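Long-range contacts in 2-oxoglutarate carboxylase small subunit (Hydrogenobacter thermophilus, PDB 7KCT), which belongs to the ATP-grasp superfamily, has the three-domain architecture of a biotin carboxylase subunit, and binds ADP, magnesium and bicarbonate: residues L222-H231 / I323-Q333; A78-P88 / C103-I111. All coordinates share one frame; numbering follows the deposited sequence.

Contact 1: residues L222-H231 / I323-Q333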
ATOM      1  N   LEU A 222      -4.645 -17.881 -15.147  1.00 32.11           N
ATOM      2  CA  LEU A 222      -3.189 -17.977 -15.039  1.00 29.47           C
ATOM      3  C   LEU A 222      -2.790 -19.436 -15.278  1.00 30.79           C
ATOM      4  O   LEU A 222      -3.297 -20.318 -14.582  1.00 36.01           O
ATOM      5  CB  LEU A 222      -2.741 -17.502 -13.656  1.00 31.50           C
ATOM      6  CG  LEU A 222      -1.244 -17.364 -13.404  1.00 34.77           C
ATOM      7  CD1 LEU A 222      -0.666 -16.285 -14.278  1.00 30.93           C
ATOM      8  CD2 LEU A 222      -0.961 -17.032 -11.942  1.00 31.97           C
ATOM      9  N   GLY A 223      -1.932 -19.695 -16.273  1.00 32.47           N
ATOM     10  CA  GLY A 223      -1.473 -21.049 -16.560  1.00 37.51           C
ATOM     11  C   GLY A 223       0.036 -21.116 -16.721  1.00 34.40           C
ATOM     12  O   GLY A 223       0.676 -20.152 -17.138  1.00 33.84           O
ATOM     13  N   ASP A 224       0.605 -22.296 -16.418  1.00 33.40           N
ATOM     14  CA  ASP A 224       2.018 -22.555 -16.690  1.00 33.59           C
ATOM     15  C   ASP A 224       2.184 -23.329 -18.003  1.00 37.26           C
ATOM     16  O   ASP A 224       1.218 -23.652 -18.690  1.00 38.13           O
ATOM     17  CB  ASP A 224       2.688 -23.266 -15.509  1.00 32.51           C
ATOM     18  CG  ASP A 224       2.197 -24.706 -15.276  1.00 41.31           C
ATOM     19  OD1 ASP A 224       1.705 -25.346 -16.228  1.00 38.98           O
ATOM     20  OD2 ASP A 224       2.364 -25.193 -14.131  1.00 34.47           O
ATOM     21  N   LYS A 225       3.432 -23.601 -18.377  1.00 35.78           N
ATOM     22  CA  LYS A 225       3.705 -24.230 -19.665  1.00 40.16           C
ATOM     23  C   LYS A 225       3.457 -25.739 -19.651  1.00 44.25           C
ATOM     24  O   LYS A 225       3.602 -26.382 -20.694  1.00 40.84           O
ATOM     25  CB  LYS A 225       5.143 -23.909 -20.080  1.00 39.85           C
ATOM     26  CG  LYS A 225       5.341 -22.393 -20.347  1.00 38.77           C
ATOM     27  CD  LYS A 225       6.681 -22.056 -20.966  1.00 38.50           C
ATOM     28  CE  LYS A 225       6.771 -20.594 -21.377  1.00 42.71           C
ATOM     29  NZ  LYS A 225       8.168 -20.214 -21.831  1.00 51.68           N
ATOM     30  N   TYR A 226       3.061 -26.288 -18.501  1.00 42.14           N
ATOM     31  CA  TYR A 226       2.878 -27.714 -18.283  1.00 48.40           C
ATOM     32  C   TYR A 226       1.415 -28.077 -18.130  1.00 51.60           C
ATOM     33  O   TYR A 226       1.097 -29.118 -17.539  1.00 45.84           O
ATOM     34  CB  TYR A 226       3.649 -28.141 -17.037  1.00 45.66           C
ATOM     35  CG  TYR A 226       5.065 -27.646 -17.077  1.00 48.29           C
ATOM     36  CD1 TYR A 226       5.984 -28.207 -17.946  1.00 50.75           C
ATOM     37  CD2 TYR A 226       5.473 -26.581 -16.280  1.00 51.84           C
ATOM     38  CE1 TYR A 226       7.282 -27.740 -18.004  1.00 52.88           C
ATOM     39  CE2 TYR A 226       6.767 -26.101 -16.326  1.00 42.16           C
ATOM     40  CZ  TYR A 226       7.668 -26.680 -17.187  1.00 50.54           C
ATOM     41  OH  TYR A 226       8.958 -26.197 -17.229  1.00 46.85           O
ATOM     42  N   GLY A 227       0.522 -27.203 -18.599  1.00 52.02           N
ATOM     43  CA  GLY A 227      -0.906 -27.459 -18.605  1.00 52.12           C
ATOM     44  C   GLY A 227      -1.641 -27.242 -17.301  1.00 47.21           C
ATOM     45  O   GLY A 227      -2.808 -27.623 -17.205  1.00 56.47           O
ATOM     46  N   ASN A 228      -1.033 -26.648 -16.291  1.00 41.93           N
ATOM     47  CA  ASN A 228      -1.749 -26.380 -15.050  1.00 38.51           C
ATOM     48  C   ASN A 228      -2.324 -24.960 -15.106  1.00 46.17           C
ATOM     49  O   ASN A 228      -1.587 -23.978 -14.957  1.00 40.12           O
ATOM     50  CB  ASN A 228      -0.833 -26.540 -13.849  1.00 41.27           C
ATOM     51  CG  ASN A 228      -1.547 -26.256 -12.531  1.00 54.06           C
ATOM     52  OD1 ASN A 228      -0.954 -25.712 -11.599  1.00 64.97           O
ATOM     53  ND2 ASN A 228      -2.826 -26.583 -12.460  1.00 62.90           N
ATOM     54  N   VAL A 229      -3.641 -24.856 -15.311  1.00 37.52           N
ATOM     55  CA  VAL A 229      -4.346 -23.586 -15.461  1.00 33.64           C
ATOM     56  C   VAL A 229      -5.326 -23.432 -14.304  1.00 45.47           C
ATOM     57  O   VAL A 229      -6.081 -24.363 -13.993  1.00 41.12           O
ATOM     58  CB  VAL A 229      -5.091 -23.510 -16.804  1.00 37.30           C
ATOM     59  CG1 VAL A 229      -5.728 -22.130 -16.995  1.00 39.77           C
ATOM     60  CG2 VAL A 229      -4.181 -23.883 -17.972  1.00 39.10           C
ATOM     61  N   ILE A 230      -5.313 -22.258 -13.668  1.00 41.27           N
ATOM     62  CA  ILE A 230      -6.269 -21.909 -12.624  1.00 33.75           C
ATOM     63  C   ILE A 230      -6.958 -20.599 -13.007  1.00 36.33           C
ATOM     64  O   ILE A 230      -6.517 -19.862 -13.897  1.00 32.78           O
ATOM     65  CB  ILE A 230      -5.621 -21.786 -11.231  1.00 34.62           C
ATOM     66  CG1 ILE A 230      -4.579 -20.670 -11.200  1.00 36.42           C
ATOM     67  CG2 ILE A 230      -4.973 -23.112 -10.770  1.00 42.14           C
ATOM     68  CD1 ILE A 230      -3.979 -20.443  -9.815  1.00 42.31           C
ATOM     69  N   HIS A 231      -8.068 -20.317 -12.333  1.00 33.73           N
ATOM     70  CA  HIS A 231      -8.712 -19.018 -12.428  1.00 36.19           C
ATOM     71  C   HIS A 231      -8.522 -18.289 -11.104  1.00 34.52           C
ATOM     72  O   HIS A 231      -8.293 -18.902 -10.052  1.00 31.02           O
ATOM     73  CB  HIS A 231     -10.212 -19.125 -12.803  1.00 36.49           C
ATOM     74  CG  HIS A 231     -11.078 -19.654 -11.714  1.00 36.23           C
ATOM     75  ND1 HIS A 231     -11.469 -18.882 -10.646  1.00 37.06           N
ATOM     76  CD2 HIS A 231     -11.701 -20.852 -11.560  1.00 34.01           C
ATOM     77  CE1 HIS A 231     -12.226 -19.596  -9.836  1.00 39.55           C
ATOM     78  NE2 HIS A 231     -12.406 -20.789 -10.382  1.00 38.50           N
ATOM     79  N   ILE A 323       6.617 -18.154 -14.879  1.00 25.69           N
ATOM     80  CA  ILE A 323       6.050 -19.072 -15.854  1.00 25.75           C
ATOM     81  C   ILE A 323       6.844 -19.022 -17.139  1.00 25.30           C
ATOM     82  O   ILE A 323       7.142 -20.052 -17.742  1.00 30.06           O
ATOM     83  CB  ILE A 323       4.564 -18.726 -16.100  1.00 29.31           C
ATOM     84  CG1 ILE A 323       3.663 -19.248 -15.012  1.00 24.91           C
ATOM     85  CG2 ILE A 323       4.084 -19.245 -17.435  1.00 27.08           C
ATOM     86  CD1 ILE A 323       2.309 -18.531 -14.991  1.00 36.67           C
ATOM     87  N   ALA A 324       7.219 -17.820 -17.574  1.00 27.96           N
ATOM     88  CA  ALA A 324       7.965 -17.693 -18.819  1.00 22.55           C
ATOM     89  C   ALA A 324       9.355 -18.325 -18.706  1.00 27.07           C
ATOM     90  O   ALA A 324       9.879 -18.837 -19.698  1.00 26.89           O
ATOM     91  CB  ALA A 324       8.089 -16.221 -19.211  1.00 25.66           C
ATOM     92  N   ALA A 325       9.926 -18.345 -17.513  1.00 29.68           N
ATOM     93  CA  ALA A 325      11.189 -19.035 -17.254  1.00 33.07           C
ATOM     94  C   ALA A 325      11.035 -20.555 -17.121  1.00 38.59           C
ATOM     95  O   ALA A 325      12.050 -21.267 -17.005  1.00 34.64           O
ATOM     96  CB  ALA A 325      11.784 -18.488 -15.958  1.00 28.14           C
ATOM     97  N   GLY A 326       9.800 -21.063 -17.108  1.00 34.15           N
ATOM     98  CA  GLY A 326       9.557 -22.489 -17.010  1.00 35.45           C
ATOM     99  C   GLY A 326       9.247 -23.003 -15.630  1.00 31.43           C
ATOM    100  O   GLY A 326       9.239 -24.227 -15.427  1.00 32.59           O
ATOM    101  N   GLU A 327       9.066 -22.129 -14.654  1.00 27.64           N
ATOM    102  CA  GLU A 327       8.650 -22.619 -13.350  1.00 34.77           C
ATOM    103  C   GLU A 327       7.251 -23.204 -13.445  1.00 35.68           C
ATOM    104  O   GLU A 327       6.453 -22.800 -14.290  1.00 35.62           O
ATOM    105  CB  GLU A 327       8.626 -21.526 -12.300  1.00 33.83           C
ATOM    106  CG  GLU A 327       9.997 -20.975 -11.948  1.00 41.12           C
ATOM    107  CD  GLU A 327       9.967 -20.125 -10.709  1.00 42.11           C
ATOM    108  OE1 GLU A 327       9.018 -20.273  -9.902  1.00 51.22           O
ATOM    109  OE2 GLU A 327      10.896 -19.315 -10.539  1.00 54.05           O
ATOM    110  N   ARG A 328       6.959 -24.162 -12.572  1.00 33.91           N
ATOM    111  CA  ARG A 328       5.614 -24.688 -12.424  1.00 36.57           C
ATOM    112  C   ARG A 328       4.799 -23.728 -11.570  1.00 37.19           C
ATOM    113  O   ARG A 328       5.321 -23.074 -10.655  1.00 36.73           O
ATOM    114  CB  ARG A 328       5.623 -26.057 -11.728  1.00 42.49           C
ATOM    115  CG  ARG A 328       5.904 -27.230 -12.597  1.00 52.06           C
ATOM    116  CD  ARG A 328       5.501 -28.589 -11.975  1.00 60.87           C
ATOM    117  NE  ARG A 328       5.179 -29.469 -13.087  1.00 69.40           N
ATOM    118  CZ  ARG A 328       6.077 -30.043 -13.873  1.00 64.63           C
ATOM    119  NH1 ARG A 328       7.405 -29.869 -13.697  1.00 69.73           N
ATOM    120  NH2 ARG A 328       5.674 -30.780 -14.880  1.00 66.79           N
ATOM    121  N   LEU A 329       3.504 -23.667 -11.867  1.00 42.68           N
ATOM    122  CA  LEU A 329       2.560 -22.906 -11.058  1.00 44.71           C
ATOM    123  C   LEU A 329       2.314 -23.638  -9.742  1.00 43.37           C
ATOM    124  O   LEU A 329       1.881 -24.794  -9.737  1.00 50.24           O
ATOM    125  CB  LEU A 329       1.277 -22.697 -11.866  1.00 42.13           C
ATOM    126  CG  LEU A 329       0.217 -21.680 -11.459  1.00 48.40           C
ATOM    127  CD1 LEU A 329       0.930 -20.445 -10.908  1.00 46.16           C
ATOM    128  CD2 LEU A 329      -0.638 -21.287 -12.656  1.00 41.90           C
ATOM    129  N   ARG A 330       2.619 -22.966  -8.629  1.00 44.40           N
ATOM    130  CA  ARG A 330       2.596 -23.556  -7.296  1.00 48.91           C
ATOM    131  C   ARG A 330       1.225 -23.481  -6.635  1.00 55.07           C
ATOM    132  O   ARG A 330       1.139 -23.347  -5.399  1.00 53.94           O
ATOM    133  CB  ARG A 330       3.653 -22.881  -6.421  1.00 44.62           C
ATOM    134  N   TYR A 331       0.149 -23.582  -7.424  1.00 52.26           N
ATOM    135  CA  TYR A 331      -1.195 -23.515  -6.879  1.00 45.06           C
ATOM    136  C   TYR A 331      -2.113 -24.503  -7.569  1.00 45.89           C
ATOM    137  O   TYR A 331      -1.997 -24.803  -8.771  1.00 54.20           O
ATOM    138  CB  TYR A 331      -1.896 -22.131  -6.995  1.00 51.37           C
ATOM    139  CG  TYR A 331      -1.197 -20.946  -6.356  1.00 46.65           C
ATOM    140  CD1 TYR A 331      -1.340 -20.689  -5.006  1.00 50.08           C
ATOM    141  CD2 TYR A 331      -0.429 -20.064  -7.106  1.00 49.44           C
ATOM    142  CE1 TYR A 331      -0.696 -19.619  -4.396  1.00 52.39           C
ATOM    143  CE2 TYR A 331       0.210 -18.992  -6.507  1.00 48.42           C
ATOM    144  CZ  TYR A 331       0.076 -18.774  -5.154  1.00 53.00           C
ATOM    145  OH  TYR A 331       0.723 -17.702  -4.562  1.00 58.66           O
ATOM    146  N   SER A 332      -3.047 -25.009  -6.789  1.00 47.14           N
ATOM    147  CA  SER A 332      -4.206 -25.641  -7.385  1.00 51.89           C
ATOM    148  C   SER A 332      -5.439 -24.777  -7.180  1.00 42.96           C
ATOM    149  O   SER A 332      -5.482 -23.877  -6.326  1.00 43.07           O
ATOM    150  CB  SER A 332      -4.543 -27.015  -6.756  1.00 53.48           C
ATOM    151  OG  SER A 332      -3.391 -27.734  -6.406  1.00 62.14           O
ATOM    152  N   GLN A 333      -6.493 -25.113  -7.935  1.00 46.19           N
ATOM    153  CA  GLN A 333      -7.702 -24.304  -7.853  1.00 44.56           C
ATOM    154  C   GLN A 333      -8.190 -24.203  -6.411  1.00 46.12           C
ATOM    155  O   GLN A 333      -8.575 -23.115  -5.983  1.00 46.49           O
ATOM    156  CB  GLN A 333      -8.826 -24.816  -8.753  1.00 42.05           C
ATOM    157  CG  GLN A 333      -9.904 -23.696  -8.969  1.00 44.30           C
ATOM    158  CD  GLN A 333      -9.323 -22.414  -9.640  1.00 37.34           C
ATOM    159  OE1 GLN A 333      -8.862 -22.425 -10.800  1.00 30.81           O
ATOM    160  NE2 GLN A 333      -9.389 -21.306  -8.912  1.00 38.52           N
TER
HETATM  161  O   HOH W   1       5.854 -22.637 -16.787  1.00 32.48           O
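Asp224 OD1 takes the backbone N-H of Tyr226 and of Asn228, which reach it from opposite faces of the carboxylate, while OD2 offers its anti lone pair to Leu329 N in a nearly straight 3.0 Å bond. The bond from Tyr226 N makes an Asx turn inside the type I turn 224-227, which connects strands 215-223 and 229-236 into a β-hairpin of the ATP-grasp domain. A chi1 of 68°, with CG wedged between backbone N and carbonyl carbon, lets one side chain join its turn to segment 323-333. The latter leaves helix 316-324 through a Schellman motif at Gly326, whose O receives Tyr226 OH (2.7 Å). The extended chain of Lys225 passes Ile323 O to place NZ 3.1 Å from Ala324 O, and a water joins Lys225 N, Ile323 O and Glu327 O. Arg328 lays its guanidinium over one face of the Tyr226 ring, planes 18° apart, a cation-pi stack. Leu329 CD1 meets Leu222 CD2, and its CD2 approaches Ile230 CG1. The Gln333 amide lies flat on the His231 ring, whose ND1 bonds to Gly233 N and NE2 to Glu261, and grips the His231 backbone twice: OE1 accepts from His231 N at 2.7 Å, and NE2 donates to His231 O at 2.9 Å.

Contact 2: residues A78-P88 / C103-I111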
ATOM      1  N   ALA A  78      17.113  -6.057 -27.523  1.00 24.77           N
ATOM      2  CA  ALA A  78      17.187  -7.097 -26.522  1.00 25.59           C
ATOM      3  C   ALA A  78      18.360  -8.019 -26.800  1.00 29.36           C
ATOM      4  O   ALA A  78      19.104  -8.383 -25.884  1.00 28.31           O
ATOM      5  CB  ALA A  78      15.883  -7.908 -26.499  1.00 25.04           C
ATOM      6  N   LEU A  79      18.569  -8.375 -28.068  1.00 27.03           N
ATOM      7  CA  LEU A  79      19.739  -9.178 -28.407  1.00 31.86           C
ATOM      8  C   LEU A  79      21.057  -8.444 -28.112  1.00 28.88           C
ATOM      9  O   LEU A  79      21.996  -9.047 -27.578  1.00 31.81           O
ATOM     10  CB  LEU A  79      19.675  -9.601 -29.874  1.00 30.70           C
ATOM     11  CG  LEU A  79      18.605 -10.611 -30.297  1.00 32.04           C
ATOM     12  CD1 LEU A  79      18.632 -10.757 -31.841  1.00 35.87           C
ATOM     13  CD2 LEU A  79      18.831 -11.929 -29.571  1.00 32.89           C
ATOM     14  N   GLU A  80      21.150  -7.161 -28.470  1.00 29.11           N
ATOM     15  CA  GLU A  80      22.395  -6.392 -28.298  1.00 29.18           C
ATOM     16  C   GLU A  80      22.817  -6.261 -26.834  1.00 29.20           C
ATOM     17  O   GLU A  80      24.018  -6.181 -26.531  1.00 32.52           O
ATOM     18  CB  GLU A  80      22.238  -4.977 -28.907  1.00 35.13           C
ATOM     19  CG  GLU A  80      22.036  -4.953 -30.448  1.00 40.20           C
ATOM     20  CD  GLU A  80      21.294  -3.703 -30.984  1.00 51.14           C
ATOM     21  OE1 GLU A  80      20.955  -2.771 -30.215  1.00 43.18           O
ATOM     22  OE2 GLU A  80      21.030  -3.667 -32.210  1.00 60.66           O
ATOM     23  N   VAL A  81      21.863  -6.131 -25.909  1.00 27.71           N
ATOM     24  CA  VAL A  81      22.216  -5.953 -24.498  1.00 28.32           C
ATOM     25  C   VAL A  81      22.180  -7.250 -23.710  1.00 30.60           C
ATOM     26  O   VAL A  81      22.404  -7.235 -22.499  1.00 27.47           O
ATOM     27  CB  VAL A  81      21.320  -4.897 -23.818  1.00 26.52           C
ATOM     28  CG1 VAL A  81      21.306  -3.601 -24.626  1.00 25.65           C
ATOM     29  CG2 VAL A  81      19.920  -5.397 -23.616  1.00 28.56           C
ATOM     30  N   GLY A  82      21.898  -8.367 -24.355  1.00 29.89           N
ATOM     31  CA  GLY A  82      21.803  -9.635 -23.665  1.00 31.21           C
ATOM     32  C   GLY A  82      20.585  -9.850 -22.780  1.00 35.02           C
ATOM     33  O   GLY A  82      20.665 -10.633 -21.831  1.00 31.60           O
ATOM     34  N   ALA A  83      19.450  -9.188 -23.068  1.00 29.48           N
ATOM     35  CA  ALA A  83      18.203  -9.518 -22.391  1.00 28.95           C
ATOM     36  C   ALA A  83      17.711 -10.872 -22.886  1.00 31.66           C
ATOM     37  O   ALA A  83      17.639 -11.107 -24.091  1.00 33.13           O
ATOM     38  CB  ALA A  83      17.124  -8.444 -22.634  1.00 27.46           C
ATOM     39  N   GLU A  84      17.317 -11.744 -21.965  1.00 30.87           N
ATOM     40  CA  GLU A  84      16.855 -13.074 -22.328  1.00 31.03           C
ATOM     41  C   GLU A  84      15.349 -13.129 -22.561  1.00 31.53           C
ATOM     42  O   GLU A  84      14.851 -14.124 -23.110  1.00 25.67           O
ATOM     43  CB  GLU A  84      17.294 -14.070 -21.235  1.00 31.21           C
ATOM     44  CG  GLU A  84      18.837 -13.959 -20.935  1.00 43.42           C
ATOM     45  CD  GLU A  84      19.345 -14.772 -19.729  1.00 53.33           C
ATOM     46  OE1 GLU A  84      18.589 -14.950 -18.756  1.00 43.39           O
ATOM     47  OE2 GLU A  84      20.529 -15.204 -19.749  1.00 58.60           O
ATOM     48  N   ALA A  85      14.615 -12.089 -22.160  1.00 24.39           N
ATOM     49  CA  ALA A  85      13.167 -12.105 -22.177  1.00 19.78           C
ATOM     50  C   ALA A  85      12.664 -10.677 -22.250  1.00 27.50           C
ATOM     51  O   ALA A  85      13.353  -9.734 -21.842  1.00 24.24           O
ATOM     52  CB  ALA A  85      12.584 -12.810 -20.932  1.00 24.73           C
ATOM     53  N   ILE A  86      11.458 -10.538 -22.796  1.00 26.56           N
ATOM     54  CA  ILE A  86      10.794  -9.256 -22.998  1.00 27.27           C
ATOM     55  C   ILE A  86       9.415  -9.327 -22.374  1.00 27.96           C
ATOM     56  O   ILE A  86       8.648 -10.262 -22.650  1.00 25.76           O
ATOM     57  CB  ILE A  86      10.663  -8.875 -24.483  1.00 24.84           C
ATOM     58  CG1 ILE A  86      12.009  -8.610 -25.131  1.00 22.40           C
ATOM     59  CG2 ILE A  86       9.836  -7.574 -24.729  1.00 32.82           C
ATOM     60  CD1 ILE A  86      11.973  -8.253 -26.588  1.00 28.42           C
ATOM     61  N   HIS A  87       9.094  -8.344 -21.537  1.00 24.42           N
ATOM     62  CA  HIS A  87       7.740  -8.238 -21.040  1.00 26.14           C
ATOM     63  C   HIS A  87       7.022  -7.111 -21.778  1.00 24.75           C
ATOM     64  O   HIS A  87       7.510  -5.971 -21.727  1.00 24.75           O
ATOM     65  CB  HIS A  87       7.724  -7.993 -19.520  1.00 24.49           C
ATOM     66  CG  HIS A  87       6.377  -8.237 -18.915  1.00 21.46           C
ATOM     67  ND1 HIS A  87       5.247  -7.649 -19.421  1.00 23.83           N
ATOM     68  CD2 HIS A  87       5.973  -8.971 -17.851  1.00 26.10           C
ATOM     69  CE1 HIS A  87       4.200  -8.028 -18.718  1.00 27.38           C
ATOM     70  NE2 HIS A  87       4.613  -8.828 -17.760  1.00 29.17           N
ATOM     71  N   PRO A  88       5.923  -7.349 -22.508  1.00 24.34           N
ATOM     72  CA  PRO A  88       5.296  -6.273 -23.296  1.00 25.15           C
ATOM     73  C   PRO A  88       4.317  -5.383 -22.537  1.00 23.75           C
ATOM     74  O   PRO A  88       3.783  -4.431 -23.124  1.00 27.37           O
ATOM     75  CB  PRO A  88       4.551  -7.055 -24.374  1.00 26.91           C
ATOM     76  CG  PRO A  88       4.012  -8.236 -23.647  1.00 30.66           C
ATOM     77  CD  PRO A  88       5.172  -8.611 -22.665  1.00 28.91           C
ATOM     78  N   CYS A 103      10.139 -12.636 -31.399  1.00 25.70           N
ATOM     79  CA  CYS A 103      10.894 -13.027 -30.208  1.00 28.09           C
ATOM     80  C   CYS A 103      11.334 -14.478 -30.291  1.00 36.85           C
ATOM     81  O   CYS A 103      12.514 -14.793 -30.069  1.00 31.78           O
ATOM     82  CB  CYS A 103      10.068 -12.831 -28.931  1.00 29.81           C
ATOM     83  SG  CYS A 103       9.874 -11.099 -28.454  1.00 31.26           S
ATOM     84  N   GLU A 104      10.393 -15.378 -30.616  1.00 30.89           N
ATOM     85  CA  GLU A 104      10.720 -16.795 -30.715  1.00 31.78           C
ATOM     86  C   GLU A 104      11.784 -17.041 -31.778  1.00 28.36           C
ATOM     87  O   GLU A 104      12.745 -17.770 -31.551  1.00 31.97           O
ATOM     88  CB  GLU A 104       9.465 -17.620 -31.028  1.00 39.13           C
ATOM     89  CG  GLU A 104       9.733 -19.109 -31.209  1.00 40.09           C
ATOM     90  CD  GLU A 104       8.449 -19.915 -31.446  1.00 44.29           C
ATOM     91  OE1 GLU A 104       7.955 -20.557 -30.494  1.00 43.38           O
ATOM     92  OE2 GLU A 104       7.960 -19.939 -32.587  1.00 41.87           O
ATOM     93  N   GLU A 105      11.635 -16.457 -32.953  1.00 32.51           N
ATOM     94  CA  GLU A 105      12.616 -16.726 -33.999  1.00 32.18           C
ATOM     95  C   GLU A 105      14.023 -16.295 -33.607  1.00 37.27           C
ATOM     96  O   GLU A 105      15.001 -16.897 -34.058  1.00 33.23           O
ATOM     97  CB  GLU A 105      12.197 -16.041 -35.285  1.00 35.99           C
ATOM     98  CG  GLU A 105      10.878 -16.615 -35.850  1.00 42.17           C
ATOM     99  N   LYS A 106      14.145 -15.275 -32.762  1.00 35.61           N
ATOM    100  CA  LYS A 106      15.434 -14.730 -32.385  1.00 33.40           C
ATOM    101  C   LYS A 106      15.959 -15.304 -31.094  1.00 30.84           C
ATOM    102  O   LYS A 106      17.007 -14.859 -30.629  1.00 35.39           O
ATOM    103  CB  LYS A 106      15.349 -13.211 -32.267  1.00 33.47           C
ATOM    104  CG  LYS A 106      14.941 -12.533 -33.552  1.00 37.65           C
ATOM    105  CD  LYS A 106      15.940 -12.748 -34.656  1.00 46.22           C
ATOM    106  CE  LYS A 106      15.830 -11.638 -35.682  1.00 49.32           C
ATOM    107  NZ  LYS A 106      16.693 -11.890 -36.859  1.00 60.16           N
ATOM    108  N   GLY A 107      15.240 -16.239 -30.478  1.00 30.67           N
ATOM    109  CA  GLY A 107      15.689 -16.835 -29.246  1.00 35.53           C
ATOM    110  C   GLY A 107      15.447 -16.016 -28.001  1.00 39.35           C
ATOM    111  O   GLY A 107      16.099 -16.258 -26.977  1.00 33.17           O
ATOM    112  N   ILE A 108      14.515 -15.070 -28.047  1.00 33.98           N
ATOM    113  CA  ILE A 108      14.144 -14.237 -26.894  1.00 31.11           C
ATOM    114  C   ILE A 108      12.826 -14.757 -26.348  1.00 34.64           C
ATOM    115  O   ILE A 108      11.898 -15.020 -27.120  1.00 36.36           O
ATOM    116  CB  ILE A 108      13.995 -12.762 -27.304  1.00 34.32           C
ATOM    117  CG1 ILE A 108      15.284 -12.233 -27.910  1.00 34.76           C
ATOM    118  CG2 ILE A 108      13.578 -11.869 -26.117  1.00 33.81           C
ATOM    119  CD1 ILE A 108      16.415 -12.181 -26.943  1.00 35.21           C
ATOM    120  N   THR A 109      12.714 -14.892 -25.031  1.00 30.62           N
ATOM    121  CA  THR A 109      11.461 -15.385 -24.453  1.00 28.98           C
ATOM    122  C   THR A 109      10.441 -14.229 -24.337  1.00 29.97           C
ATOM    123  O   THR A 109      10.673 -13.228 -23.636  1.00 26.51           O
ATOM    124  CB  THR A 109      11.717 -16.046 -23.093  1.00 30.87           C
ATOM    125  OG1 THR A 109      12.611 -17.160 -23.230  1.00 31.88           O
ATOM    126  CG2 THR A 109      10.445 -16.599 -22.457  1.00 34.92           C
ATOM    127  N   PHE A 110       9.323 -14.358 -25.045  1.00 31.01           N
ATOM    128  CA  PHE A 110       8.174 -13.452 -24.897  1.00 29.73           C
ATOM    129  C   PHE A 110       7.414 -13.840 -23.623  1.00 34.43           C
ATOM    130  O   PHE A 110       6.999 -14.996 -23.487  1.00 27.75           O
ATOM    131  CB  PHE A 110       7.300 -13.545 -26.158  1.00 31.07           C
ATOM    132  CG  PHE A 110       6.119 -12.594 -26.174  1.00 30.24           C
ATOM    133  CD1 PHE A 110       6.292 -11.295 -26.582  1.00 32.09           C
ATOM    134  CD2 PHE A 110       4.836 -13.021 -25.814  1.00 31.75           C
ATOM    135  CE1 PHE A 110       5.224 -10.410 -26.609  1.00 31.85           C
ATOM    136  CE2 PHE A 110       3.754 -12.127 -25.817  1.00 24.70           C
ATOM    137  CZ  PHE A 110       3.951 -10.832 -26.199  1.00 26.96           C
ATOM    138  N   ILE A 111       7.242 -12.895 -22.685  1.00 26.37           N
ATOM    139  CA  ILE A 111       6.543 -13.151 -21.409  1.00 22.87           C
ATOM    140  C   ILE A 111       5.053 -12.920 -21.672  1.00 29.57           C
ATOM    141  O   ILE A 111       4.520 -11.796 -21.555  1.00 27.43           O
ATOM    142  CB  ILE A 111       7.089 -12.279 -20.272  1.00 26.77           C
ATOM    143  CG1 ILE A 111       8.572 -12.611 -20.037  1.00 24.47           C
ATOM    144  CG2 ILE A 111       6.274 -12.455 -18.993  1.00 26.80           C
ATOM    145  CD1 ILE A 111       9.302 -11.598 -19.147  1.00 27.09           C
TER
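Ile108 wedges between Leu79 of helix 71-81 and Ile86 of strand 85-87, in the Rossmann-like N-terminal domain of the biotin carboxylase type. Both of its side-chain torsions bend the same way (chi1 -58°, chi2 -65°), and this double bend carries CD1 over to Leu79 CD2 at 3.6 Å and within 4.3 Å of Ala78 CB, whereas CG2, on the other branch, meets Ile86 CG1 at 3.7 Å. Ile86 itself runs out extended beyond CG1, and its CD1 touches Cys103 SG at 4.0 Å. Strands 85-87 and 109-110 are parallel neighbours joined by backbone bonds from Thr109 N to Glu84 O, Ile86 N to Thr109 O and Ile111 N to Ile86 O. Ile86 and Phe110 face one side of the sheet, Ala85 and Thr109 the other. With CG anti to the backbone N (chi1 -176°), the Phe110 ring is placed so that CZ meets Pro88 CG, just past the end of strand 85-87, at 3.6 Å. Ile111 divides its branches: CD1 rests on Ala85 CB at 3.9 Å and CG2 on His87 CD2 at 3.7 Å, while the imidazole nitrogens of His87 bond to Gly89 N and Gln320 OE1. Helix 97-105 makes the β-α-β crossover between the two strands; strand 13-16 flanks 85-87 on its other edge, and helix 316-324 lies against the side that carries Ala85 and Thr109.

Read from the N terminus, contact 2 comes first: it closes the short crossover from strand 85-87 through helix 97-105 to strand 109-110, at one edge of the parallel sheet of the N-terminal domain. Only after it is complete does contact 1 open, at 222-231, and 91 residues pass before 323-333 returns to the hairpin. That longer loop carries strands 278-286 and 292-298, with the magnesium ligands Glu283 and Glu296. The two contacts therefore lie in series, neither nested nor crossed. They nevertheless meet in space, since Ala324 packs against Thr109 and Ile111; helix 316-324 thus joins the ATP-grasp hairpin to the parallel sheet.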